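Local coordinates for lipoprotein (Burkholderia cenocepacia, PDB 4QHQ) that binds methionine between its two lobes and probably serves as the substrate-binding lipoprotein of an ABC transporter for that amino acid, at residues 1-7 against 29-35; 15-21 against 219-225; 52-58 against 197-203; 77-82 against 236-241. All coordinates share one frame. Residue numbers count along the deposited sequence, not the author numbering.

Overall arrangement
All four contacts lie in one lobe of a periplasmic-binding-protein-like fold, and three belong to the same mixed sheet. Contact 1 pairs the edge strand 30-35 with 2-7; contact 3 joins 52-57 to 199-204; contact 4 adds the terminal strand 238-239 to 72-80. Contact 2 packs helix 10-26 against the helices on either side of Q221 and S222, without direct hydrogen bonds. Contacts 2 and 3 are buried, whereas contacts 1 and 4 are partly buried and keep exposed or half-exposed residues. Chemistry follows place: parallel pairing in contact 1, aliphatic and aromatic packing in contact 2, and polar, water-threaded pairing at the methionine in contact 3. Contact 4 combines a short ladder with a Met-aromatic contact beside the ligand.

Contact 1: residues 1-7 against 29-35; sequences VIKVGTV and NVKVIEF
V4 lays its CG2 against CG1 of V30, 3.9 Å away, on the face of a parallel strand pair covered by helices 10-26 and 211-220. Strands 2-7 and 30-35 belong to a beta-alpha-beta unit, with helix 10-26 as the crossover. Both are extended, and their axes approach to 4.6 Å at -34°. The register is unbroken: I2 faces V30, K3 K31, V4 V32, G5 I33, T6 E34 and V7 F35, with CA atoms 4.7 to 5.2 Å apart. Even-numbered residues of 2-7 bond on both sides of their partners, as parallel pairing requires: I2 N to N29 O (2.8 Å), K31 N to I2 O (2.8 Å), V4 N to K31 O (2.9 Å), I33 N to V4 O (2.9 Å) and T6 N to I33 O (2.9 Å). The face of I2, V4, T6, V30 and V32 suits branched side chains; V4 and V32 are t, and T6 CG2 meets V32 CG1 at 3.8 Å. T6 OG1 is not left bare, since it bonds to S54 O of the next strand. On the opposite face K3 and I33, both m at chi1, pack aliphatically, K3 CE to I33 CG1 at 4.0 Å. Beyond them G5 has no side chain, which leaves room for the m rotamer of F35: its CE1 lies 3.9 Å from G5 CA. The last bond runs from F35 N to T6 O, 2.8 Å.

Contact 2: residues 15-21 against 219-225; sequences WQVVQKV and AYQSPEV
Three valines of segment 15-21, in helix 10-26, fit the relief at Q221-S222, between helices 211-220 and 223-233. V21, chi1 t and pointing toward the partner, is the most covered of them: CG1 lies 3.6 Å from A219 O and 4.0 Å from both A219 CB and S222 OG, while CG2 rests 3.8 Å from E224 CB. The small A219 leaves the hollow that V21 and V18 share, V18 CG1 reaching A219 CB at 4.0 Å. V18, also t, puts CG2 between Y220 CD2 (3.6 Å) and V225 CG2 (3.7 Å), and V17 CG1 meets V225 CG2 at 3.9 Å. This is helix-to-helix packing on one side of the lobe's sheet, and the helix interruption shapes it: Q221 centres an inverse gamma turn, and S222 (chi1 p) N-caps the next helix, its OG donating to A219 O (2.8 Å) and weakly accepting from V225 N (3.3 Å). Nearer the sheet, Y220 (t) turns its ring edge toward the face of W15 (m) in an offset edge-to-face pair, the Y220 and five-membered W15 ring centroids 5.3 Å apart, planes at 62°. W15 NE1 bonds S54 OG; a water hydrogen-bonds Y220 OH (2.9 Å) and, weakly, accepts from W15 NE1 (3.2 Å).

Contact 3: residues 52-58 against 197-203; sequences ANSFQHQ and YANLIAV. With MET (methionine), chain B.
Backbone bonds hold strands 52-57 and 199-203 antiparallel, their axes 4.6 Å apart at closest and 126° between directions. N53 and A202 form a hydrogen-bonded pair: N53 N to A202 O is 3.0 Å, and A202 N to N53 O 2.8 Å. At F55 the backbone leaves extended geometry, phi/psi near -156/-8; then L200 N bonds weakly to Q56 O (2.9 Å). One water bridges N53 OD1 (2.7 Å), F55 N (2.9 Å), Q56 NE2 (3.1 Å) and L200 O (2.8 Å); N42 also bonds to the N53 and Q56 side chains. Apolar packing is slight: A52 CB lies 3.9 Å from V203 CG1 and 4.2 Å from I201 CG2. Y197 turns its edge toward one H57 face, centroids 4.8 Å apart, and the ligand sulfur lies over the other, MET SD 3.4 Å from H57 NE2, which is hydrogen-bonded to N110 OD1. F55, Q56, H57 and N199 line the methionine pocket: N199 OD1 accepts from MET N and N199 ND2 donates to MET O, each 2.8 Å, matching its ammonium and carboxylate; R113 also bonds the ligand. Strand 2-7 flanks 52-57, 72-80 flanks 199-204, and helices 41-47 and 211-220 pack against the pair.

Contact 4: residues 77-82 against 236-241; sequences LTYISP and SMVASF. With MET (methionine), chain B.
L77 opens residues 77-82, its CB 3.6 Å from S240 CB, an approach that a small serine permits. T78 has psi near -76, yet its O accepts from S240 N at 2.8 Å and lies near the edge of the F241 ring, 3.4 Å from CD2. At Y79 the pairing becomes a short antiparallel ladder: Y79 and A239 are a non-hydrogen-bonded pair, CA atoms 4.2 Å apart. Y79 has chi1 p, and M237, m at chi1, places CE over one ring face, 3.6 Å from the centroid and 6° off the normal; this is a CH-pi contact, with SD oblique at 4.6 Å in a Met-aromatic contact. The phenol OH bonds to D11 and lies 3.5 Å from MET N. I80 and V238 form the hydrogen-bonded pair, I80 N to V238 O and V238 N to I80 O both 2.8 Å. S81 sets CB 3.9 Å from M237 CG and OG 3.2 Å from MET O. P82 has no N-H to continue the ladder; a water donates to P82 O (2.7 Å) and S236 O (2.8 Å). Main-chain bonds thus fix the chain's end as an edge strand, while the apolar M237 packs on a pocket tyrosine.

Contact 1: residues 1-7 against 29-35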
# COMPACT_ATOMS: atom_id res chain seq x y z
N VAL A 1 -0.68 21.80 16.65
CA VAL A 1 0.09 20.57 16.50
C VAL A 1 -0.66 19.60 15.60
O VAL A 1 -1.76 19.15 15.94
CB VAL A 1 0.35 19.90 17.85
CG1 VAL A 1 1.06 18.58 17.65
CG2 VAL A 1 1.15 20.81 18.75
N ILE A 2 -0.06 19.29 14.46
CA ILE A 2 -0.69 18.42 13.48
C ILE A 2 -0.22 16.97 13.63
O ILE A 2 0.93 16.65 13.35
CB ILE A 2 -0.41 18.91 12.05
CG1 ILE A 2 -0.84 20.38 11.92
CG2 ILE A 2 -1.10 18.01 11.01
CD1 ILE A 2 -0.48 21.02 10.60
N LYS A 3 -1.14 16.11 14.07
CA LYS A 3 -0.83 14.70 14.27
C LYS A 3 -1.12 13.92 12.99
O LYS A 3 -2.27 13.85 12.53
CB LYS A 3 -1.63 14.15 15.46
CG LYS A 3 -1.34 14.85 16.79
CD LYS A 3 -2.13 14.22 17.93
CE LYS A 3 -1.64 12.82 18.23
NZ LYS A 3 -2.47 12.14 19.26
N VAL A 4 -0.07 13.37 12.41
CA VAL A 4 -0.19 12.60 11.17
C VAL A 4 0.14 11.15 11.43
O VAL A 4 1.24 10.84 11.85
CB VAL A 4 0.75 13.15 10.08
CG1 VAL A 4 0.59 12.34 8.79
CG2 VAL A 4 0.48 14.63 9.85
N GLY A 5 -0.83 10.28 11.19
CA GLY A 5 -0.62 8.85 11.33
C GLY A 5 -0.01 8.21 10.11
O GLY A 5 -0.40 8.50 8.97
N THR A 6 0.94 7.32 10.32
CA THR A 6 1.53 6.61 9.20
C THR A 6 1.94 5.22 9.65
O THR A 6 1.85 4.91 10.84
CB THR A 6 2.70 7.39 8.59
OG1 THR A 6 2.96 6.87 7.28
CG2 THR A 6 3.94 7.29 9.45
N VAL A 7 2.36 4.39 8.71
CA VAL A 7 2.78 3.04 9.03
C VAL A 7 4.30 3.00 9.17
O VAL A 7 5.02 3.57 8.35
CB VAL A 7 2.28 2.05 7.96
CG1 VAL A 7 2.90 0.68 8.17
CG2 VAL A 7 0.76 1.95 8.01
N ASN A 29 3.82 22.55 12.82
CA ASN A 29 4.36 21.62 13.81
C ASN A 29 3.73 20.25 13.62
O ASN A 29 2.64 19.98 14.11
CB ASN A 29 4.11 22.15 15.23
CG ASN A 29 4.86 21.36 16.30
OD1 ASN A 29 5.59 20.42 15.98
ND2 ASN A 29 4.68 21.74 17.56
N VAL A 30 4.44 19.38 12.91
CA VAL A 30 3.92 18.05 12.59
C VAL A 30 4.47 17.00 13.54
O VAL A 30 5.68 16.94 13.78
CB VAL A 30 4.27 17.66 11.14
CG1 VAL A 30 3.96 16.18 10.87
CG2 VAL A 30 3.56 18.56 10.14
N LYS A 31 3.58 16.18 14.09
CA LYS A 31 4.01 15.03 14.87
C LYS A 31 3.65 13.77 14.11
O LYS A 31 2.52 13.62 13.62
CB LYS A 31 3.37 15.04 16.26
CG LYS A 31 3.76 16.25 17.09
CD LYS A 31 5.27 16.34 17.32
CE LYS A 31 5.64 17.60 18.11
NZ LYS A 31 7.11 17.66 18.39
N VAL A 32 4.61 12.87 13.98
CA VAL A 32 4.40 11.65 13.22
C VAL A 32 4.08 10.51 14.17
O VAL A 32 4.90 10.12 15.00
CB VAL A 32 5.63 11.31 12.38
CG1 VAL A 32 5.39 10.06 11.54
CG2 VAL A 32 5.97 12.48 11.48
N ILE A 33 2.85 10.00 14.06
CA ILE A 33 2.37 8.93 14.91
C ILE A 33 2.42 7.63 14.12
O ILE A 33 1.74 7.50 13.11
CB ILE A 33 0.91 9.17 15.34
CG1 ILE A 33 0.76 10.56 15.97
CG2 ILE A 33 0.46 8.10 16.35
CD1 ILE A 33 1.77 10.84 17.06
N GLU A 34 3.20 6.67 14.59
CA GLU A 34 3.42 5.43 13.85
C GLU A 34 2.49 4.30 14.28
O GLU A 34 2.21 4.11 15.46
CB GLU A 34 4.88 5.01 13.97
CG GLU A 34 5.84 6.10 13.50
CD GLU A 34 7.27 5.63 13.38
OE1 GLU A 34 7.49 4.40 13.26
OE2 GLU A 34 8.18 6.49 13.39
N PHE A 35 2.02 3.56 13.28
CA PHE A 35 1.17 2.39 13.49
C PHE A 35 1.88 1.22 12.84
O PHE A 35 2.62 1.40 11.87
CB PHE A 35 -0.20 2.61 12.86
CG PHE A 35 -1.01 3.69 13.52
CD1 PHE A 35 -0.83 5.02 13.18
CD2 PHE A 35 -1.96 3.37 14.47
CE1 PHE A 35 -1.57 6.02 13.77
CE2 PHE A 35 -2.71 4.37 15.09
CZ PHE A 35 -2.51 5.70 14.74

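Contact 2: residues 15-21 against 219-225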
# COMPACT_ATOMS: atom_id res chain seq x y z
N TRP A 15 8.17 10.60 6.30
CA TRP A 15 7.55 11.61 7.14
C TRP A 15 8.52 12.36 8.05
O TRP A 15 8.21 13.48 8.46
CB TRP A 15 6.34 11.06 7.89
CG TRP A 15 5.14 11.18 7.04
CD1 TRP A 15 4.65 10.25 6.15
CD2 TRP A 15 4.31 12.33 6.90
NE1 TRP A 15 3.55 10.75 5.49
CE2 TRP A 15 3.32 12.03 5.94
CE3 TRP A 15 4.30 13.58 7.50
CZ2 TRP A 15 2.33 12.94 5.58
CZ3 TRP A 15 3.32 14.49 7.15
CH2 TRP A 15 2.35 14.17 6.19
N GLN A 16 9.69 11.79 8.33
CA GLN A 16 10.72 12.55 9.03
C GLN A 16 11.17 13.73 8.16
O GLN A 16 11.41 14.83 8.66
CB GLN A 16 11.91 11.66 9.41
CG GLN A 16 11.56 10.39 10.17
CD GLN A 16 10.64 10.62 11.36
OE1 GLN A 16 10.94 11.42 12.24
NE2 GLN A 16 9.52 9.91 11.38
N VAL A 17 11.26 13.50 6.85
CA VAL A 17 11.60 14.58 5.93
C VAL A 17 10.45 15.59 5.83
O VAL A 17 10.67 16.80 5.88
CB VAL A 17 11.97 14.06 4.53
CG1 VAL A 17 12.40 15.21 3.62
CG2 VAL A 17 13.09 13.02 4.64
N VAL A 18 9.22 15.08 5.70
CA VAL A 18 8.08 15.97 5.56
C VAL A 18 7.94 16.84 6.81
O VAL A 18 7.63 18.04 6.73
CB VAL A 18 6.77 15.19 5.36
CG1 VAL A 18 5.62 16.16 5.14
CG2 VAL A 18 6.88 14.23 4.17
N GLN A 19 8.19 16.24 7.97
CA GLN A 19 8.15 16.96 9.24
C GLN A 19 9.09 18.16 9.22
O GLN A 19 8.73 19.26 9.66
CB GLN A 19 8.52 16.02 10.38
CG GLN A 19 8.51 16.64 11.77
CD GLN A 19 8.82 15.61 12.85
OE1 GLN A 19 7.94 15.25 13.63
NE2 GLN A 19 10.06 15.14 12.88
N LYS A 20 10.30 17.94 8.70
CA LYS A 20 11.30 19.00 8.62
C LYS A 20 10.87 20.09 7.63
O LYS A 20 10.93 21.28 7.96
CB LYS A 20 12.65 18.41 8.22
N VAL A 21 10.43 19.69 6.44
CA VAL A 21 9.97 20.64 5.44
C VAL A 21 8.76 21.44 5.94
O VAL A 21 8.70 22.66 5.76
CB VAL A 21 9.58 19.92 4.13
CG1 VAL A 21 8.99 20.90 3.13
CG2 VAL A 21 10.81 19.24 3.53
N ALA A 219 4.15 20.56 1.84
CA ALA A 219 5.34 20.02 2.51
C ALA A 219 5.69 18.63 2.03
O ALA A 219 6.86 18.31 1.86
CB ALA A 219 5.15 20.02 4.02
N TYR A 220 4.67 17.79 1.81
CA TYR A 220 4.92 16.45 1.32
C TYR A 220 5.36 16.53 -0.14
O TYR A 220 6.34 15.88 -0.54
CB TYR A 220 3.68 15.57 1.44
CG TYR A 220 4.02 14.09 1.31
CD1 TYR A 220 4.44 13.55 0.09
CD2 TYR A 220 3.93 13.25 2.41
CE1 TYR A 220 4.77 12.21 -0.02
CE2 TYR A 220 4.26 11.91 2.30
CZ TYR A 220 4.66 11.40 1.09
OH TYR A 220 4.97 10.06 0.99
N GLN A 221 4.63 17.31 -0.92
CA GLN A 221 4.87 17.38 -2.36
C GLN A 221 5.97 18.39 -2.67
O GLN A 221 5.77 19.35 -3.41
CB GLN A 221 3.57 17.72 -3.10
CG GLN A 221 2.48 16.68 -2.88
CD GLN A 221 1.20 17.00 -3.65
OE1 GLN A 221 1.00 18.13 -4.10
NE2 GLN A 221 0.35 15.99 -3.82
N SER A 222 7.13 18.14 -2.09
CA SER A 222 8.25 19.07 -2.13
C SER A 222 9.46 18.43 -2.80
O SER A 222 9.56 17.21 -2.85
CB SER A 222 8.62 19.47 -0.71
OG SER A 222 8.99 18.33 0.04
N PRO A 223 10.38 19.26 -3.32
CA PRO A 223 11.60 18.71 -3.92
C PRO A 223 12.40 17.85 -2.93
O PRO A 223 12.96 16.83 -3.34
CB PRO A 223 12.40 19.96 -4.31
CG PRO A 223 11.36 21.01 -4.51
CD PRO A 223 10.29 20.72 -3.50
N GLU A 224 12.46 18.27 -1.67
CA GLU A 224 13.20 17.53 -0.65
C GLU A 224 12.67 16.12 -0.50
O GLU A 224 13.43 15.15 -0.43
CB GLU A 224 13.13 18.25 0.70
CG GLU A 224 13.95 19.53 0.79
CD GLU A 224 13.14 20.77 0.46
OE1 GLU A 224 12.08 20.65 -0.20
OE2 GLU A 224 13.56 21.88 0.86
N VAL A 225 11.35 16.00 -0.43
CA VAL A 225 10.71 14.70 -0.26
C VAL A 225 10.85 13.82 -1.51
O VAL A 225 11.15 12.63 -1.41
CB VAL A 225 9.24 14.88 0.16
CG1 VAL A 225 8.51 13.56 0.15
CG2 VAL A 225 9.17 15.51 1.54
O HOH W 1 3.95 8.48 3.23

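Contact 3: residues 52-58 against 197-203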
# COMPACT_ATOMS: atom_id res chain seq x y z
N ALA A 52 -4.48 13.83 10.27
CA ALA A 52 -4.34 13.32 8.92
C ALA A 52 -3.68 11.96 9.00
O ALA A 52 -3.10 11.60 10.03
CB ALA A 52 -3.49 14.26 8.08
N ASN A 53 -3.78 11.19 7.93
CA ASN A 53 -2.94 10.01 7.82
C ASN A 53 -2.36 9.88 6.43
O ASN A 53 -2.81 10.55 5.50
CB ASN A 53 -3.64 8.73 8.32
CG ASN A 53 -4.83 8.33 7.47
OD1 ASN A 53 -4.77 8.36 6.24
ND2 ASN A 53 -5.90 7.89 8.12
N SER A 54 -1.34 9.04 6.30
CA SER A 54 -0.59 8.93 5.05
C SER A 54 -0.05 7.52 4.97
O SER A 54 1.09 7.25 5.36
CB SER A 54 0.54 9.96 5.05
OG SER A 54 1.32 9.93 3.85
N PHE A 55 -0.88 6.61 4.48
CA PHE A 55 -0.51 5.20 4.47
C PHE A 55 -1.24 4.37 3.42
O PHE A 55 -0.92 3.21 3.26
CB PHE A 55 -0.77 4.56 5.83
CG PHE A 55 -2.22 4.23 6.07
CD1 PHE A 55 -3.14 5.24 6.33
CD2 PHE A 55 -2.66 2.93 6.01
CE1 PHE A 55 -4.47 4.95 6.54
CE2 PHE A 55 -3.99 2.61 6.20
CZ PHE A 55 -4.90 3.63 6.48
N GLN A 56 -2.24 4.93 2.74
CA GLN A 56 -3.14 4.11 1.93
C GLN A 56 -3.33 4.62 0.52
O GLN A 56 -3.02 5.76 0.21
CB GLN A 56 -4.51 4.04 2.61
CG GLN A 56 -5.35 5.30 2.43
CD GLN A 56 -6.44 5.43 3.47
OE1 GLN A 56 -7.28 4.54 3.62
NE2 GLN A 56 -6.42 6.54 4.21
N HIS A 57 -3.86 3.75 -0.34
CA HIS A 57 -4.32 4.16 -1.66
C HIS A 57 -5.84 4.36 -1.67
O HIS A 57 -6.52 4.04 -0.70
CB HIS A 57 -3.83 3.18 -2.74
CG HIS A 57 -4.05 1.74 -2.42
ND1 HIS A 57 -5.31 1.21 -2.23
CD2 HIS A 57 -3.18 0.71 -2.30
CE1 HIS A 57 -5.20 -0.09 -1.99
NE2 HIS A 57 -3.92 -0.42 -2.05
N GLN A 58 -6.37 4.92 -2.76
CA GLN A 58 -7.80 5.18 -2.84
C GLN A 58 -8.69 3.94 -2.77
O GLN A 58 -9.73 3.97 -2.11
CB GLN A 58 -8.15 6.05 -4.06
CG GLN A 58 -9.58 6.58 -4.02
CD GLN A 58 -9.81 7.65 -2.99
OE1 GLN A 58 -9.09 8.65 -2.95
NE2 GLN A 58 -10.81 7.45 -2.13
N TYR A 197 -3.27 2.55 -7.72
CA TYR A 197 -2.84 2.43 -6.33
C TYR A 197 -1.90 3.51 -5.78
O TYR A 197 -1.16 3.27 -4.82
CB TYR A 197 -2.28 1.02 -6.08
CG TYR A 197 -3.31 -0.03 -6.41
CD1 TYR A 197 -4.42 -0.23 -5.61
CD2 TYR A 197 -3.18 -0.82 -7.56
CE1 TYR A 197 -5.38 -1.17 -5.93
CE2 TYR A 197 -4.14 -1.77 -7.88
CZ TYR A 197 -5.23 -1.94 -7.06
OH TYR A 197 -6.19 -2.87 -7.36
N ALA A 198 -1.95 4.72 -6.35
CA ALA A 198 -1.20 5.82 -5.75
C ALA A 198 -1.65 6.02 -4.32
O ALA A 198 -2.84 5.99 -4.02
CB ALA A 198 -1.39 7.12 -6.54
N ASN A 199 -0.69 6.26 -3.45
CA ASN A 199 -1.00 6.50 -2.05
C ASN A 199 -1.38 7.97 -1.85
O ASN A 199 -1.17 8.80 -2.74
CB ASN A 199 0.19 6.11 -1.17
CG ASN A 199 0.33 4.62 -0.97
OD1 ASN A 199 0.78 4.19 0.08
ND2 ASN A 199 -0.04 3.82 -1.98
N LEU A 200 -1.92 8.30 -0.68
CA LEU A 200 -2.52 9.62 -0.50
C LEU A 200 -2.46 10.06 0.96
O LEU A 200 -2.29 9.27 1.89
CB LEU A 200 -3.96 9.59 -1.02
CG LEU A 200 -4.94 8.58 -0.40
CD1 LEU A 200 -5.59 9.07 0.88
CD2 LEU A 200 -6.02 8.16 -1.35
N ILE A 201 -2.62 11.36 1.15
CA ILE A 201 -2.85 11.92 2.48
C ILE A 201 -4.35 12.07 2.68
O ILE A 201 -5.03 12.65 1.84
CB ILE A 201 -2.16 13.29 2.65
CG1 ILE A 201 -0.64 13.11 2.57
CG2 ILE A 201 -2.57 13.93 3.99
CD1 ILE A 201 0.12 14.42 2.48
N ALA A 202 -4.86 11.52 3.78
CA ALA A 202 -6.29 11.59 4.09
C ALA A 202 -6.54 12.52 5.26
O ALA A 202 -5.74 12.57 6.21
CB ALA A 202 -6.85 10.21 4.39
N VAL A 203 -7.65 13.24 5.20
CA VAL A 203 -8.10 14.09 6.30
C VAL A 203 -9.60 13.93 6.49
O VAL A 203 -10.29 13.38 5.62
CB VAL A 203 -7.79 15.58 6.05
CG1 VAL A 203 -6.30 15.80 5.91
CG2 VAL A 203 -8.55 16.10 4.82
N MET B . 1.71 1.64 0.82
CA MET B . 0.79 0.55 0.50
C MET B . 0.83 0.22 -0.97
O MET B . 0.88 1.14 -1.78
CB MET B . -0.63 0.94 0.93
CG MET B . -1.68 -0.16 0.69
SD MET B . -3.34 0.37 1.16
CE MET B . -3.19 0.51 2.94
OXT MET B . 0.82 -0.95 -1.37
O HOH W 2 -3.53 7.74 3.91
O HOH W 3 0.48 8.45 1.82
O HOH W 4 -5.10 5.63 -5.28

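Contact 4: residues 77-82 against 236-241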
# COMPACT_ATOMS: atom_id res chain seq x y z
N LEU A 77 -2.02 13.30 -3.41
CA LEU A 77 -1.29 12.06 -3.62
C LEU A 77 0.14 12.16 -3.11
O LEU A 77 0.71 13.25 -3.04
CB LEU A 77 -1.29 11.71 -5.10
CG LEU A 77 -2.66 11.47 -5.74
CD1 LEU A 77 -2.49 11.02 -7.19
CD2 LEU A 77 -3.49 10.45 -4.94
N THR A 78 0.71 11.00 -2.78
CA THR A 78 2.06 10.95 -2.22
C THR A 78 3.03 10.21 -3.15
O THR A 78 3.82 10.83 -3.85
CB THR A 78 2.03 10.34 -0.82
OG1 THR A 78 1.33 9.09 -0.85
CG2 THR A 78 1.29 11.26 0.15
N TYR A 79 2.94 8.88 -3.17
CA TYR A 79 3.77 8.08 -4.07
C TYR A 79 2.97 6.85 -4.47
O TYR A 79 1.99 6.50 -3.81
CB TYR A 79 5.06 7.63 -3.38
CG TYR A 79 4.82 6.72 -2.21
CD1 TYR A 79 4.69 5.35 -2.38
CD2 TYR A 79 4.71 7.24 -0.93
CE1 TYR A 79 4.45 4.52 -1.30
CE2 TYR A 79 4.47 6.42 0.15
CZ TYR A 79 4.35 5.05 -0.04
OH TYR A 79 4.12 4.22 1.04
N ILE A 80 3.43 6.19 -5.53
CA ILE A 80 2.92 4.90 -5.94
C ILE A 80 4.04 3.87 -5.81
O ILE A 80 5.23 4.18 -5.99
CB ILE A 80 2.34 4.96 -7.38
CG1 ILE A 80 1.58 3.68 -7.74
CG2 ILE A 80 3.44 5.26 -8.40
CD1 ILE A 80 0.68 3.85 -8.96
N SER A 81 3.67 2.64 -5.46
CA SER A 81 4.67 1.62 -5.22
C SER A 81 4.16 0.28 -5.73
O SER A 81 3.49 -0.44 -4.99
CB SER A 81 5.02 1.53 -3.74
OG SER A 81 3.87 1.26 -2.96
N PRO A 82 4.47 -0.04 -6.98
CA PRO A 82 4.02 -1.30 -7.61
C PRO A 82 4.25 -2.51 -6.72
O PRO A 82 5.35 -2.72 -6.20
CB PRO A 82 4.88 -1.37 -8.87
CG PRO A 82 5.08 0.07 -9.24
CD PRO A 82 5.30 0.75 -7.91
N SER A 236 11.52 1.78 -6.17
CA SER A 236 10.38 0.97 -5.72
C SER A 236 9.18 1.84 -5.34
O SER A 236 8.04 1.37 -5.28
CB SER A 236 10.77 0.10 -4.53
OG SER A 236 11.02 0.88 -3.38
N MET A 237 9.44 3.12 -5.07
CA MET A 237 8.40 4.10 -4.79
C MET A 237 8.64 5.25 -5.75
O MET A 237 9.77 5.71 -5.91
CB MET A 237 8.48 4.55 -3.33
CG MET A 237 8.06 3.46 -2.36
SD MET A 237 8.65 3.71 -0.67
CE MET A 237 8.01 5.35 -0.31
N VAL A 238 7.57 5.66 -6.42
CA VAL A 238 7.64 6.73 -7.41
C VAL A 238 6.73 7.86 -6.96
O VAL A 238 5.55 7.65 -6.69
CB VAL A 238 7.23 6.21 -8.80
CG1 VAL A 238 7.17 7.36 -9.80
CG2 VAL A 238 8.20 5.11 -9.29
N ALA A 239 7.28 9.07 -6.87
CA ALA A 239 6.50 10.20 -6.40
C ALA A 239 5.27 10.41 -7.27
O ALA A 239 5.31 10.24 -8.49
CB ALA A 239 7.34 11.49 -6.36
N SER A 240 4.17 10.79 -6.63
CA SER A 240 2.93 11.06 -7.35
C SER A 240 2.70 12.56 -7.52
O SER A 240 1.56 13.00 -7.64
CB SER A 240 1.74 10.43 -6.64
OG SER A 240 1.91 9.04 -6.49
N PHE A 241 3.79 13.32 -7.57
CA PHE A 241 3.74 14.77 -7.73
C PHE A 241 5.02 15.21 -8.42
O PHE A 241 5.15 16.38 -8.80
CB PHE A 241 3.64 15.45 -6.37
CG PHE A 241 4.78 15.13 -5.45
CD1 PHE A 241 5.92 15.92 -5.44
CD2 PHE A 241 4.71 14.05 -4.59
CE1 PHE A 241 6.98 15.63 -4.60
CE2 PHE A 241 5.77 13.75 -3.74
CZ PHE A 241 6.90 14.54 -3.75
OXT PHE A 241 5.95 14.43 -8.60
N MET B . 1.71 1.64 0.82
CA MET B . 0.79 0.55 0.50
C MET B . 0.83 0.22 -0.97
O MET B . 0.88 1.14 -1.78
CB MET B . -0.63 0.94 0.93
CG MET B . -1.68 -0.16 0.69
SD MET B . -3.34 0.37 1.16
CE MET B . -3.19 0.51 2.94
OXT MET B . 0.82 -0.95 -1.37
O HOH W 5 7.50 -1.33 -5.50